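Local coordinates for protein indole-3-acetic acid-amido synthetase GH3.15 (Arabidopsis thaliana, PDB 6E1Q) that conjugates glutamine, and possibly cysteine, to the auxin precursor indole-3-butyric acid at the expense of ATP, and likewise modifies the herbicide 2,4-DB, at residues V430-D435 with G476-Y481; L460-F465 with I480-G485; M500-F505 with S580-S585; F505-S510 with G526-K531. All blocks are in the same frame, centred on the assembly; numbering follows the deposited sequence.

Interaction 1: residues V430-D435 with G476-Y481; sequences VVLSID and GHYVIY
The hydroxyl of Y478, whose ring packs against L432 and I434, is gripped by hydrogen bonds to T439 OG1 and D437 OD2, both just beyond 430-435. No hydrogen bond joins the two segments directly; what meets is apolar. L432 CD1 makes a CH-pi contact over one face of the ring, 4.0 Å from its centroid and 20° off the normal, while L432 CB lies 3.7 Å from Y478 CZ. I434 comes in at the rim: its CG1 is near the ring plane, 3.8 Å from Y478 CE1. With CD1 anti to CA (chi2 169°), I434 reaches on to the backbone, where CD1 is 3.4 Å from H477 N. The lack of a side chain at G476 accommodates the other branch, since a CB there would collide with I434 CG2. V431 and L432 both face T439, a classic beta bulge. Around the contact, L432 and I434 also touch S467 and V469 of strand 461-470, L432 meets L444 of helix 441-452, and the Y478 ring meets Y515 of helix 513-522.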
loop_
_atom_site.group_PDB
_atom_site.type_symbol
_atom_site.label_atom_id
_atom_site.label_comp_id
_atom_site.label_asym_id
_atom_site.label_seq_id
_atom_site.Cartn_x
_atom_site.Cartn_y
_atom_site.Cartn_z
ATOM N N VAL A 430 -10.681 -11.890 -7.958
ATOM C CA VAL A 430 -10.813 -12.183 -9.379
ATOM C C VAL A 430 -10.718 -10.866 -10.139
ATOM O O VAL A 430 -11.454 -9.918 -9.846
ATOM C CB VAL A 430 -12.141 -12.901 -9.665
ATOM C CG1 VAL A 430 -12.308 -13.146 -11.164
ATOM C CG2 VAL A 430 -12.222 -14.202 -8.887
ATOM N N VAL A 431 -9.798 -10.787 -11.097
ATOM C CA VAL A 431 -9.681 -9.601 -11.936
ATOM C C VAL A 431 -10.164 -9.838 -13.367
ATOM O O VAL A 431 -10.555 -8.868 -14.038
ATOM C CB VAL A 431 -8.239 -9.048 -11.947
ATOM C CG1 VAL A 431 -7.782 -8.690 -10.538
ATOM C CG2 VAL A 431 -7.287 -10.042 -12.579
ATOM N N LEU A 432 -10.159 -11.076 -13.856
ATOM C CA LEU A 432 -10.607 -11.356 -15.213
ATOM C C LEU A 432 -11.420 -12.642 -15.245
ATOM O O LEU A 432 -11.074 -13.623 -14.579
ATOM C CB LEU A 432 -9.420 -11.467 -16.182
ATOM C CG LEU A 432 -8.604 -10.194 -16.370
ATOM C CD1 LEU A 432 -7.245 -10.523 -17.054
ATOM C CD2 LEU A 432 -9.407 -9.156 -17.144
ATOM N N SER A 433 -12.495 -12.629 -16.037
ATOM C CA SER A 433 -13.361 -13.799 -16.182
ATOM C C SER A 433 -14.162 -13.665 -17.470
ATOM O O SER A 433 -15.033 -12.797 -17.567
ATOM C CB SER A 433 -14.297 -13.944 -14.993
ATOM O OG SER A 433 -15.149 -15.055 -15.215
ATOM N N ILE A 434 -13.877 -14.522 -18.445
ATOM C CA ILE A 434 -14.729 -14.590 -19.626
ATOM C C ILE A 434 -16.004 -15.365 -19.314
ATOM O O ILE A 434 -17.116 -14.873 -19.546
ATOM C CB ILE A 434 -13.953 -15.196 -20.807
ATOM C CG1 ILE A 434 -12.827 -14.247 -21.210
ATOM C CG2 ILE A 434 -14.892 -15.480 -21.980
ATOM C CD1 ILE A 434 -11.849 -14.825 -22.163
ATOM N N ASP A 435 -15.870 -16.571 -18.760
ATOM C CA ASP A 435 -17.034 -17.276 -18.239
ATOM C C ASP A 435 -16.657 -18.021 -16.965
ATOM O O ASP A 435 -16.822 -17.482 -15.862
ATOM C CB ASP A 435 -17.610 -18.234 -19.291
ATOM C CG ASP A 435 -18.586 -19.250 -18.703
ATOM O OD1 ASP A 435 -19.570 -18.819 -18.062
ATOM O OD2 ASP A 435 -18.383 -20.470 -18.914
ATOM N N GLY A 476 -14.418 -14.968 -26.532
ATOM C CA GLY A 476 -13.858 -13.957 -25.664
ATOM C C GLY A 476 -12.377 -14.173 -25.428
ATOM O O GLY A 476 -11.854 -15.281 -25.554
ATOM N N HIS A 477 -11.679 -13.086 -25.095
ATOM C CA HIS A 477 -10.257 -13.188 -24.783
ATOM C C HIS A 477 -9.830 -12.037 -23.876
ATOM O O HIS A 477 -10.518 -11.021 -23.755
ATOM C CB HIS A 477 -9.402 -13.231 -26.053
ATOM C CG HIS A 477 -9.288 -11.915 -26.757
ATOM N ND1 HIS A 477 -10.291 -11.405 -27.553
ATOM C CD2 HIS A 477 -8.285 -11.005 -26.785
ATOM C CE1 HIS A 477 -9.908 -10.242 -28.050
ATOM N NE2 HIS A 477 -8.697 -9.974 -27.596
ATOM N N TYR A 478 -8.689 -12.229 -23.223
ATOM C CA TYR A 478 -8.116 -11.212 -22.360
ATOM C C TYR A 478 -7.373 -10.171 -23.180
ATOM O O TYR A 478 -6.694 -10.492 -24.160
ATOM C CB TYR A 478 -7.141 -11.822 -21.359
ATOM C CG TYR A 478 -7.740 -12.733 -20.319
ATOM C CD1 TYR A 478 -9.107 -12.945 -20.241
ATOM C CD2 TYR A 478 -6.922 -13.385 -19.404
ATOM C CE1 TYR A 478 -9.639 -13.786 -19.278
ATOM C CE2 TYR A 478 -7.442 -14.210 -18.440
ATOM C CZ TYR A 478 -8.796 -14.415 -18.383
ATOM O OH TYR A 478 -9.307 -15.253 -17.423
ATOM N N VAL A 479 -7.487 -8.921 -22.747
ATOM C CA VAL A 479 -6.706 -7.802 -23.255
ATOM C C VAL A 479 -5.845 -7.279 -22.109
ATOM O O VAL A 479 -6.383 -6.872 -21.070
ATOM C CB VAL A 479 -7.615 -6.682 -23.791
ATOM C CG1 VAL A 479 -6.790 -5.456 -24.117
ATOM C CG2 VAL A 479 -8.391 -7.148 -25.012
ATOM N N ILE A 480 -4.523 -7.266 -22.297
ATOM C CA ILE A 480 -3.599 -6.651 -21.341
ATOM C C ILE A 480 -3.005 -5.384 -21.954
ATOM O O ILE A 480 -2.399 -5.428 -23.032
ATOM C CB ILE A 480 -2.489 -7.624 -20.911
ATOM C CG1 ILE A 480 -3.038 -9.043 -20.793
ATOM C CG2 ILE A 480 -1.870 -7.166 -19.597
ATOM C CD1 ILE A 480 -3.960 -9.261 -19.616
ATOM N N TYR A 481 -3.158 -4.251 -21.258
ATOM C CA TYR A 481 -2.571 -2.983 -21.693
ATOM C C TYR A 481 -1.187 -2.812 -21.064
ATOM O O TYR A 481 -1.054 -2.815 -19.839
ATOM C CB TYR A 481 -3.467 -1.797 -21.319
ATOM C CG TYR A 481 -4.864 -1.852 -21.909
ATOM C CD1 TYR A 481 -5.126 -1.352 -23.181
ATOM C CD2 TYR A 481 -5.919 -2.410 -21.192
ATOM C CE1 TYR A 481 -6.414 -1.412 -23.730
ATOM C CE2 TYR A 481 -7.204 -2.473 -21.728
ATOM C CZ TYR A 481 -7.440 -1.968 -22.990
ATOM O OH TYR A 481 -8.707 -2.038 -23.495
#

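Interaction 2: residues L460-F465 with I480-G485; sequences LMLMDF and IYWELG
L462 and W482 meet on one face of an antiparallel beta hairpin, strands 461-470 and 477-485, in the GH3 C-terminal domain. The backbone bonds come first. M461 and G485 form a hydrogen-bonded pair, with M461 N to G485 O at 2.8 Å and G485 N to M461 O at 2.9 Å. Further on, M463 N donates to E483 O at 2.7 Å, yet E483 N donates to D464 O. Between the non-hydrogen-bonded pairs L462-L484 and F465-W482 one strand thus advances three residues and the other two, consistent with a beta bulge.

The apolar contacts centre on the indole. L462 crosses W482 at about a right angle; its CD1 makes a CH-pi contact over the five-membered ring, 3.7 Å from the centroid and 24° off the normal. F465 CB lies 3.7 Å from W482 CD1. An alanine in place of W482 would probably leave L462 CD1 without the face it rests on and open a gap toward A451 of helix 441-452.

Polar tips on the other face have outside partners: D464 OD2 bonds T557 OG1, D464 OD1 pairs with R559, and the E483 carboxylate takes the backbone N atoms of G536 and F538. The M463 side chain lies against the other strand: CG, anti to the carbonyl carbon (chi1 -45°), is 3.6 Å from G485 N.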
loop_
_atom_site.group_PDB
_atom_site.type_symbol
_atom_site.label_atom_id
_atom_site.label_comp_id
_atom_site.label_asym_id
_atom_site.label_seq_id
_atom_site.Cartn_x
_atom_site.Cartn_y
_atom_site.Cartn_z
ATOM N N LEU A 460 13.913 -2.631 -23.001
ATOM C CA LEU A 460 12.577 -2.116 -22.783
ATOM C C LEU A 460 12.123 -2.533 -21.393
ATOM O O LEU A 460 12.564 -3.559 -20.857
ATOM C CB LEU A 460 11.610 -2.627 -23.851
ATOM C CG LEU A 460 11.923 -2.057 -25.224
ATOM C CD1 LEU A 460 11.117 -2.751 -26.289
ATOM C CD2 LEU A 460 11.650 -0.542 -25.204
ATOM N N MET A 461 11.262 -1.719 -20.807
ATOM C CA MET A 461 10.735 -1.956 -19.468
ATOM C C MET A 461 9.224 -1.775 -19.492
ATOM O O MET A 461 8.707 -0.887 -20.179
ATOM C CB MET A 461 11.362 -0.987 -18.437
ATOM C CG MET A 461 11.133 -1.390 -16.966
ATOM S SD MET A 461 11.778 -0.205 -15.740
ATOM C CE MET A 461 13.258 -1.059 -15.199
ATOM N N LEU A 462 8.513 -2.626 -18.754
ATOM C CA LEU A 462 7.084 -2.431 -18.574
ATOM C C LEU A 462 6.881 -1.436 -17.432
ATOM O O LEU A 462 7.325 -1.689 -16.308
ATOM C CB LEU A 462 6.406 -3.770 -18.289
ATOM C CG LEU A 462 4.917 -3.682 -17.987
ATOM C CD1 LEU A 462 4.161 -3.153 -19.219
ATOM C CD2 LEU A 462 4.393 -5.070 -17.548
ATOM N N MET A 463 6.250 -0.291 -17.716
ATOM C CA MET A 463 6.063 0.711 -16.662
ATOM C C MET A 463 4.807 0.469 -15.836
ATOM O O MET A 463 4.809 0.711 -14.626
ATOM C CB MET A 463 6.017 2.109 -17.259
ATOM C CG MET A 463 7.116 2.337 -18.292
ATOM S SD MET A 463 8.776 2.485 -17.594
ATOM C CE MET A 463 8.714 4.124 -16.876
ATOM N N ASP A 464 3.716 0.040 -16.468
ATOM C CA ASP A 464 2.477 -0.247 -15.751
ATOM C C ASP A 464 1.621 -1.100 -16.675
ATOM O O ASP A 464 1.869 -1.160 -17.882
ATOM C CB ASP A 464 1.722 1.044 -15.351
ATOM C CG ASP A 464 1.056 0.946 -13.965
ATOM O OD1 ASP A 464 0.953 -0.163 -13.417
ATOM O OD2 ASP A 464 0.713 1.990 -13.379
ATOM N N PHE A 465 0.604 -1.745 -16.103
ATOM C CA PHE A 465 -0.329 -2.524 -16.903
ATOM C C PHE A 465 -1.690 -2.572 -16.223
ATOM O O PHE A 465 -1.814 -2.367 -15.016
ATOM C CB PHE A 465 0.172 -3.953 -17.144
ATOM C CG PHE A 465 -0.009 -4.857 -15.963
ATOM C CD1 PHE A 465 0.967 -4.929 -14.976
ATOM C CD2 PHE A 465 -1.151 -5.634 -15.838
ATOM C CE1 PHE A 465 0.809 -5.768 -13.885
ATOM C CE2 PHE A 465 -1.326 -6.461 -14.739
ATOM C CZ PHE A 465 -0.352 -6.519 -13.765
ATOM N N ILE A 480 -4.523 -7.266 -22.297
ATOM C CA ILE A 480 -3.599 -6.651 -21.341
ATOM C C ILE A 480 -3.005 -5.384 -21.954
ATOM O O ILE A 480 -2.399 -5.428 -23.032
ATOM C CB ILE A 480 -2.489 -7.624 -20.911
ATOM C CG1 ILE A 480 -3.038 -9.043 -20.793
ATOM C CG2 ILE A 480 -1.870 -7.166 -19.597
ATOM C CD1 ILE A 480 -3.960 -9.261 -19.616
ATOM N N TYR A 481 -3.158 -4.251 -21.258
ATOM C CA TYR A 481 -2.571 -2.983 -21.693
ATOM C C TYR A 481 -1.187 -2.812 -21.064
ATOM O O TYR A 481 -1.054 -2.815 -19.839
ATOM C CB TYR A 481 -3.467 -1.797 -21.319
ATOM C CG TYR A 481 -4.864 -1.852 -21.909
ATOM C CD1 TYR A 481 -5.126 -1.352 -23.181
ATOM C CD2 TYR A 481 -5.919 -2.410 -21.192
ATOM C CE1 TYR A 481 -6.414 -1.412 -23.730
ATOM C CE2 TYR A 481 -7.204 -2.473 -21.728
ATOM C CZ TYR A 481 -7.440 -1.968 -22.990
ATOM O OH TYR A 481 -8.707 -2.038 -23.495
ATOM N N TRP A 482 -0.172 -2.614 -21.897
ATOM C CA TRP A 482 1.214 -2.479 -21.464
ATOM C C TRP A 482 1.714 -1.085 -21.825
ATOM O O TRP A 482 1.692 -0.701 -22.999
ATOM C CB TRP A 482 2.105 -3.538 -22.131
ATOM C CG TRP A 482 2.179 -4.852 -21.394
ATOM C CD1 TRP A 482 1.324 -5.303 -20.441
ATOM C CD2 TRP A 482 3.176 -5.867 -21.554
ATOM N NE1 TRP A 482 1.718 -6.543 -19.997
ATOM C CE2 TRP A 482 2.857 -6.909 -20.660
ATOM C CE3 TRP A 482 4.306 -5.994 -22.366
ATOM C CZ2 TRP A 482 3.628 -8.061 -20.547
ATOM C CZ3 TRP A 482 5.080 -7.145 -22.254
ATOM C CH2 TRP A 482 4.740 -8.155 -21.346
ATOM N N GLU A 483 2.173 -0.334 -20.832
ATOM C CA GLU A 483 2.875 0.917 -21.104
ATOM C C GLU A 483 4.370 0.666 -20.967
ATOM O O GLU A 483 4.844 0.305 -19.885
ATOM C CB GLU A 483 2.434 2.042 -20.171
ATOM C CG GLU A 483 3.167 3.341 -20.481
ATOM C CD GLU A 483 2.645 4.528 -19.704
ATOM O OE1 GLU A 483 1.417 4.598 -19.466
ATOM O OE2 GLU A 483 3.471 5.400 -19.348
ATOM N N LEU A 484 5.103 0.831 -22.065
ATOM C CA LEU A 484 6.525 0.530 -22.127
ATOM C C LEU A 484 7.365 1.800 -22.052
ATOM O O LEU A 484 6.941 2.865 -22.499
ATOM C CB LEU A 484 6.862 -0.237 -23.417
ATOM C CG LEU A 484 6.149 -1.588 -23.574
ATOM C CD1 LEU A 484 6.516 -2.306 -24.884
ATOM C CD2 LEU A 484 6.409 -2.485 -22.364
ATOM N N GLY A 485 8.585 1.664 -21.494
ATOM C CA GLY A 485 9.571 2.729 -21.524
ATOM C C GLY A 485 10.977 2.181 -21.720
ATOM O O GLY A 485 11.196 0.961 -21.745
#

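Interaction 3: residues M500-F505 with S580-S585; sequences MEECCF and SRKIPS
F505, K582 and S580 bury the most surface where helix 497-510 of the GH3 C-terminal domain packs against the irregular segment that follows strand 574-579. K582 lies over one face of the F505 ring. Its bend at chi3 (75°) sets CE above the ring centre, a CH-pi contact 4.1 Å from the centroid and 9° off the normal. The ammonium NZ adds a cation-pi interaction, 4.0 Å from the same centroid, and a salt bridge to E502 OE1 at 3.0 Å, using the syn lone pair. An alanine at F505 would probably leave K582 without this aromatic face and its chain freer to turn. S580 OG lies near the ring plane at its edge, is 3.7 Å from F505 CB, and hydrogen-bonds E508 OE1; S580 CB touches C504 CB at 3.7 Å. Farther out, R581 NE forms a salt bridge with E501 OE2 at 3.3 Å, its hydrogen bond weak, the guanidinium and carboxylate planes standing 83° apart. Between the backbones of the same two residues a water donates to E501 O at 2.6 Å and accepts from R581 N at 2.8 Å.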
loop_
_atom_site.group_PDB
_atom_site.type_symbol
_atom_site.label_atom_id
_atom_site.label_comp_id
_atom_site.label_asym_id
_atom_site.label_seq_id
_atom_site.Cartn_x
_atom_site.Cartn_y
_atom_site.Cartn_z
ATOM N N MET A 500 7.027 -9.454 -28.816
ATOM C CA MET A 500 5.708 -9.132 -28.251
ATOM C C MET A 500 4.775 -10.329 -28.311
ATOM O O MET A 500 4.034 -10.594 -27.359
ATOM C CB MET A 500 5.068 -7.931 -28.974
ATOM C CG MET A 500 5.663 -6.583 -28.585
ATOM S SD MET A 500 5.903 -6.469 -26.789
ATOM C CE MET A 500 4.201 -6.424 -26.202
ATOM N N GLU A 501 4.813 -11.076 -29.416
ATOM C CA GLU A 501 3.948 -12.241 -29.534
ATOM C C GLU A 501 4.350 -13.323 -28.537
ATOM O O GLU A 501 3.488 -14.022 -27.985
ATOM C CB GLU A 501 3.977 -12.760 -30.973
ATOM C CG GLU A 501 3.245 -11.830 -31.953
ATOM C CD GLU A 501 3.230 -12.347 -33.399
ATOM O OE1 GLU A 501 4.226 -12.954 -33.856
ATOM O OE2 GLU A 501 2.204 -12.132 -34.084
ATOM N N GLU A 502 5.654 -13.478 -28.290
ATOM C CA GLU A 502 6.081 -14.428 -27.265
ATOM C C GLU A 502 5.697 -13.942 -25.874
ATOM O O GLU A 502 5.391 -14.766 -25.001
ATOM C CB GLU A 502 7.587 -14.688 -27.374
ATOM C CG GLU A 502 8.122 -15.818 -26.470
ATOM C CD GLU A 502 7.666 -17.210 -26.893
ATOM O OE1 GLU A 502 7.011 -17.323 -27.952
ATOM O OE2 GLU A 502 7.974 -18.199 -26.173
ATOM N N CYS A 503 5.678 -12.616 -25.653
ATOM C CA CYS A 503 5.169 -12.085 -24.387
ATOM C C CYS A 503 3.721 -12.506 -24.171
ATOM O O CYS A 503 3.342 -12.940 -23.075
ATOM C CB CYS A 503 5.274 -10.554 -24.354
ATOM S SG CYS A 503 6.961 -9.985 -24.102
ATOM N N CYS A 504 2.891 -12.365 -25.210
ATOM C CA CYS A 504 1.497 -12.777 -25.106
ATOM C C CYS A 504 1.395 -14.220 -24.647
ATOM O O CYS A 504 0.651 -14.542 -23.711
ATOM C CB CYS A 504 0.797 -12.610 -26.452
ATOM S SG CYS A 504 0.524 -10.930 -26.950
ATOM N N PHE A 505 2.155 -15.102 -25.299
ATOM C CA PHE A 505 2.137 -16.516 -24.946
ATOM C C PHE A 505 2.603 -16.747 -23.514
ATOM O O PHE A 505 2.051 -17.597 -22.803
ATOM C CB PHE A 505 3.020 -17.293 -25.910
ATOM C CG PHE A 505 3.277 -18.683 -25.484
ATOM C CD1 PHE A 505 2.281 -19.645 -25.589
ATOM C CD2 PHE A 505 4.518 -19.047 -24.970
ATOM C CE1 PHE A 505 2.518 -20.966 -25.208
ATOM C CE2 PHE A 505 4.762 -20.358 -24.570
ATOM C CZ PHE A 505 3.761 -21.321 -24.692
ATOM N N SER A 580 -1.180 -13.713 -28.928
ATOM C CA SER A 580 -0.414 -14.941 -28.780
ATOM C C SER A 580 -0.566 -15.779 -30.042
ATOM O O SER A 580 -1.667 -15.922 -30.572
ATOM C CB SER A 580 -0.891 -15.723 -27.558
ATOM O OG SER A 580 -0.303 -17.017 -27.505
ATOM N N ARG A 581 0.543 -16.319 -30.536
ATOM C CA ARG A 581 0.498 -17.185 -31.706
ATOM C C ARG A 581 0.627 -18.654 -31.346
ATOM O O ARG A 581 0.606 -19.501 -32.237
ATOM C CB ARG A 581 1.591 -16.792 -32.709
ATOM C CG ARG A 581 1.298 -15.508 -33.477
ATOM C CD ARG A 581 -0.203 -15.290 -33.642
ATOM N NE ARG A 581 -0.517 -14.032 -34.316
ATOM C CZ ARG A 581 -1.754 -13.608 -34.569
ATOM N NH1 ARG A 581 -2.795 -14.341 -34.201
ATOM N NH2 ARG A 581 -1.949 -12.451 -35.189
ATOM N N LYS A 582 0.759 -18.981 -30.068
ATOM C CA LYS A 582 0.890 -20.366 -29.651
ATOM C C LYS A 582 -0.172 -20.660 -28.605
ATOM O O LYS A 582 -0.576 -19.778 -27.843
ATOM C CB LYS A 582 2.300 -20.656 -29.093
ATOM C CG LYS A 582 3.421 -20.520 -30.131
ATOM C CD LYS A 582 4.681 -19.910 -29.522
ATOM C CE LYS A 582 5.433 -20.894 -28.641
ATOM N NZ LYS A 582 6.444 -20.215 -27.757
ATOM N N ILE A 583 -0.642 -21.900 -28.593
ATOM C CA ILE A 583 -1.642 -22.313 -27.614
ATOM C C ILE A 583 -0.919 -22.786 -26.359
ATOM O O ILE A 583 0.055 -23.546 -26.463
ATOM C CB ILE A 583 -2.572 -23.390 -28.197
ATOM C CG1 ILE A 583 -3.289 -22.846 -29.430
ATOM C CG2 ILE A 583 -3.591 -23.848 -27.181
ATOM C CD1 ILE A 583 -2.698 -23.312 -30.739
ATOM N N PRO A 584 -1.340 -22.353 -25.168
ATOM C CA PRO A 584 -0.669 -22.794 -23.938
ATOM C C PRO A 584 -0.931 -24.265 -23.655
ATOM O O PRO A 584 -1.904 -24.858 -24.120
ATOM C CB PRO A 584 -1.280 -21.897 -22.856
ATOM C CG PRO A 584 -2.595 -21.464 -23.412
ATOM C CD PRO A 584 -2.420 -21.384 -24.900
ATOM N N SER A 585 -0.029 -24.860 -22.884
ATOM C CA SER A 585 -0.124 -26.281 -22.595
ATOM C C SER A 585 -1.129 -26.549 -21.478
ATOM O O SER A 585 -1.377 -25.703 -20.615
ATOM C CB SER A 585 1.252 -26.837 -22.227
ATOM O OG SER A 585 1.815 -26.110 -21.145
HETATM O O HOH W 1 3.083 -16.240 -29.374
#

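Interaction 4: residues F505-S510 with G526-K531; sequences FTVEES and GPLEIK
L528 packs its side chain against V507 and E508, neighbours on helix 497-510, and can be followed outward from the backbone. Its CB is tightly packed against the glutamate, 3.4 Å from E508 CG and equally 3.4 Å from E508 OE2. CG of L528, placed anti to the backbone N (chi1 -177°), is 4.2 Å from E508 CG. At the tip, CD1 of L528 touches V507 CG1 at 3.8 Å and remains 4.1 Å from E508 CG. The leucine thus crosses V507 at about a right angle, whereas it and the glutamate slide past each other in opposite directions, which brings the carboxylate back to the leucine's own backbone. There L528 N donates a weak hydrogen bond to E508 OE2, 3.1 Å long with an N-H...O angle of 148°. Next along the chain, I530 CD1 makes a looser contact with V507 CG2 at 4.4 Å. These residues join helix 497-510 to strand 529-533 and the residues leading into it, and V507 also reaches A447 and A451 of helix 441-452.

The E508 carboxylate is buried but well supplied with partners: OE2 also bonds Y515 OH and forms a salt bridge with R519 NE, and OE1 bonds S580 OG. The nearby cationic R519, together with the L528 N-H and the Y515 hydroxyl, would be expected to favour the ionised glutamate, while its methylene CG provides the apolar surface that the leucine packs on.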
loop_
_atom_site.group_PDB
_atom_site.type_symbol
_atom_site.label_atom_id
_atom_site.label_comp_id
_atom_site.label_asym_id
_atom_site.label_seq_id
_atom_site.Cartn_x
_atom_site.Cartn_y
_atom_site.Cartn_z
ATOM N N PHE A 505 2.155 -15.102 -25.299
ATOM C CA PHE A 505 2.137 -16.516 -24.946
ATOM C C PHE A 505 2.603 -16.747 -23.514
ATOM O O PHE A 505 2.051 -17.597 -22.803
ATOM C CB PHE A 505 3.020 -17.293 -25.910
ATOM C CG PHE A 505 3.277 -18.683 -25.484
ATOM C CD1 PHE A 505 2.281 -19.645 -25.589
ATOM C CD2 PHE A 505 4.518 -19.047 -24.970
ATOM C CE1 PHE A 505 2.518 -20.966 -25.208
ATOM C CE2 PHE A 505 4.762 -20.358 -24.570
ATOM C CZ PHE A 505 3.761 -21.321 -24.692
ATOM N N THR A 506 3.622 -16.004 -23.076
ATOM C CA THR A 506 4.214 -16.266 -21.770
ATOM C C THR A 506 3.240 -15.930 -20.655
ATOM O O THR A 506 3.195 -16.631 -19.640
ATOM C CB THR A 506 5.515 -15.475 -21.627
ATOM O OG1 THR A 506 6.368 -15.821 -22.716
ATOM C CG2 THR A 506 6.231 -15.799 -20.319
ATOM N N VAL A 507 2.461 -14.857 -20.820
ATOM C CA VAL A 507 1.345 -14.610 -19.907
ATOM C C VAL A 507 0.409 -15.808 -19.884
ATOM O O VAL A 507 0.043 -16.314 -18.817
ATOM C CB VAL A 507 0.573 -13.339 -20.304
ATOM C CG1 VAL A 507 -0.535 -13.072 -19.279
ATOM C CG2 VAL A 507 1.487 -12.146 -20.396
ATOM N N GLU A 508 -0.012 -16.262 -21.071
ATOM C CA GLU A 508 -0.988 -17.348 -21.139
ATOM C C GLU A 508 -0.461 -18.607 -20.482
ATOM O O GLU A 508 -1.186 -19.282 -19.744
ATOM C CB GLU A 508 -1.348 -17.656 -22.585
ATOM C CG GLU A 508 -2.127 -16.580 -23.276
ATOM C CD GLU A 508 -2.880 -17.125 -24.462
ATOM O OE1 GLU A 508 -2.219 -17.585 -25.419
ATOM O OE2 GLU A 508 -4.125 -17.107 -24.433
ATOM N N GLU A 509 0.801 -18.944 -20.751
ATOM C CA GLU A 509 1.383 -20.160 -20.207
ATOM C C GLU A 509 1.477 -20.090 -18.694
ATOM O O GLU A 509 1.572 -21.134 -18.038
ATOM C CB GLU A 509 2.765 -20.387 -20.846
ATOM C CG GLU A 509 3.567 -21.575 -20.336
ATOM C CD GLU A 509 3.108 -22.914 -20.910
ATOM O OE1 GLU A 509 2.166 -22.935 -21.731
ATOM O OE2 GLU A 509 3.700 -23.951 -20.537
ATOM N N SER A 510 1.435 -18.877 -18.131
ATOM C CA SER A 510 1.513 -18.655 -16.697
ATOM C C SER A 510 0.154 -18.612 -16.007
ATOM O O SER A 510 0.114 -18.544 -14.775
ATOM C CB SER A 510 2.235 -17.342 -16.409
ATOM O OG SER A 510 3.614 -17.425 -16.671
ATOM N N GLY A 526 -10.279 -17.267 -26.490
ATOM C CA GLY A 526 -9.460 -16.927 -27.628
ATOM C C GLY A 526 -8.056 -16.504 -27.228
ATOM O O GLY A 526 -7.680 -16.532 -26.050
ATOM N N PRO A 527 -7.257 -16.086 -28.211
ATOM C CA PRO A 527 -5.837 -15.814 -27.947
ATOM C C PRO A 527 -5.641 -14.519 -27.171
ATOM O O PRO A 527 -6.200 -13.479 -27.520
ATOM C CB PRO A 527 -5.224 -15.725 -29.352
ATOM C CG PRO A 527 -6.297 -16.267 -30.297
ATOM C CD PRO A 527 -7.591 -15.951 -29.637
ATOM N N LEU A 528 -4.819 -14.584 -26.127
ATOM C CA LEU A 528 -4.558 -13.395 -25.329
ATOM C C LEU A 528 -3.932 -12.309 -26.189
ATOM O O LEU A 528 -3.149 -12.577 -27.106
ATOM C CB LEU A 528 -3.645 -13.714 -24.151
ATOM C CG LEU A 528 -3.334 -12.559 -23.188
ATOM C CD1 LEU A 528 -3.371 -13.033 -21.751
ATOM C CD2 LEU A 528 -1.972 -11.942 -23.506
ATOM N N GLU A 529 -4.284 -11.068 -25.869
ATOM C CA GLU A 529 -3.871 -9.902 -26.630
ATOM C C GLU A 529 -3.176 -8.919 -25.709
ATOM O O GLU A 529 -3.682 -8.616 -24.627
ATOM C CB GLU A 529 -5.083 -9.236 -27.282
ATOM C CG GLU A 529 -4.777 -7.955 -28.021
ATOM C CD GLU A 529 -5.972 -7.475 -28.848
ATOM O OE1 GLU A 529 -7.089 -8.013 -28.663
ATOM O OE2 GLU A 529 -5.789 -6.568 -29.684
ATOM N N ILE A 530 -2.027 -8.412 -26.141
ATOM C CA ILE A 530 -1.355 -7.317 -25.461
ATOM C C ILE A 530 -1.438 -6.099 -26.363
ATOM O O ILE A 530 -1.066 -6.164 -27.546
ATOM C CB ILE A 530 0.106 -7.645 -25.109
ATOM C CG1 ILE A 530 0.168 -8.748 -24.051
ATOM C CG2 ILE A 530 0.827 -6.378 -24.623
ATOM C CD1 ILE A 530 1.584 -9.221 -23.731
ATOM N N LYS A 531 -1.948 -4.999 -25.810
ATOM C CA LYS A 531 -2.003 -3.719 -26.500
ATOM C C LYS A 531 -1.014 -2.779 -25.825
ATOM O O LYS A 531 -1.073 -2.575 -24.607
ATOM C CB LYS A 531 -3.420 -3.143 -26.489
ATOM C CG LYS A 531 -4.463 -4.032 -27.200
ATOM C CD LYS A 531 -5.907 -3.588 -26.927
ATOM C CE LYS A 531 -6.724 -3.518 -28.199
ATOM N NZ LYS A 531 -8.086 -4.098 -28.078
#

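Interactions 1 and 2 use successive parts of strand 477-485 and share I480 and Y481; their centres lie 18 Å apart. Interaction 4 adds the neighbouring strand 529-533, and probable backbone hydrogen bonds tie it to both: G476 O to G526 N at 2.7 Å and I480 N to E529 O at 2.8 Å. Interactions 3 and 4 are closest, with centres about 5 Å apart; they share F505 and helix 497-510 and are joined by S580 N to L528 O at 2.9 Å. Interaction 2 touches interaction 3 where W482 CE3 packs on M500 CE at 3.9 Å. All four lie away from the ATP- and acyl-acid-binding sites.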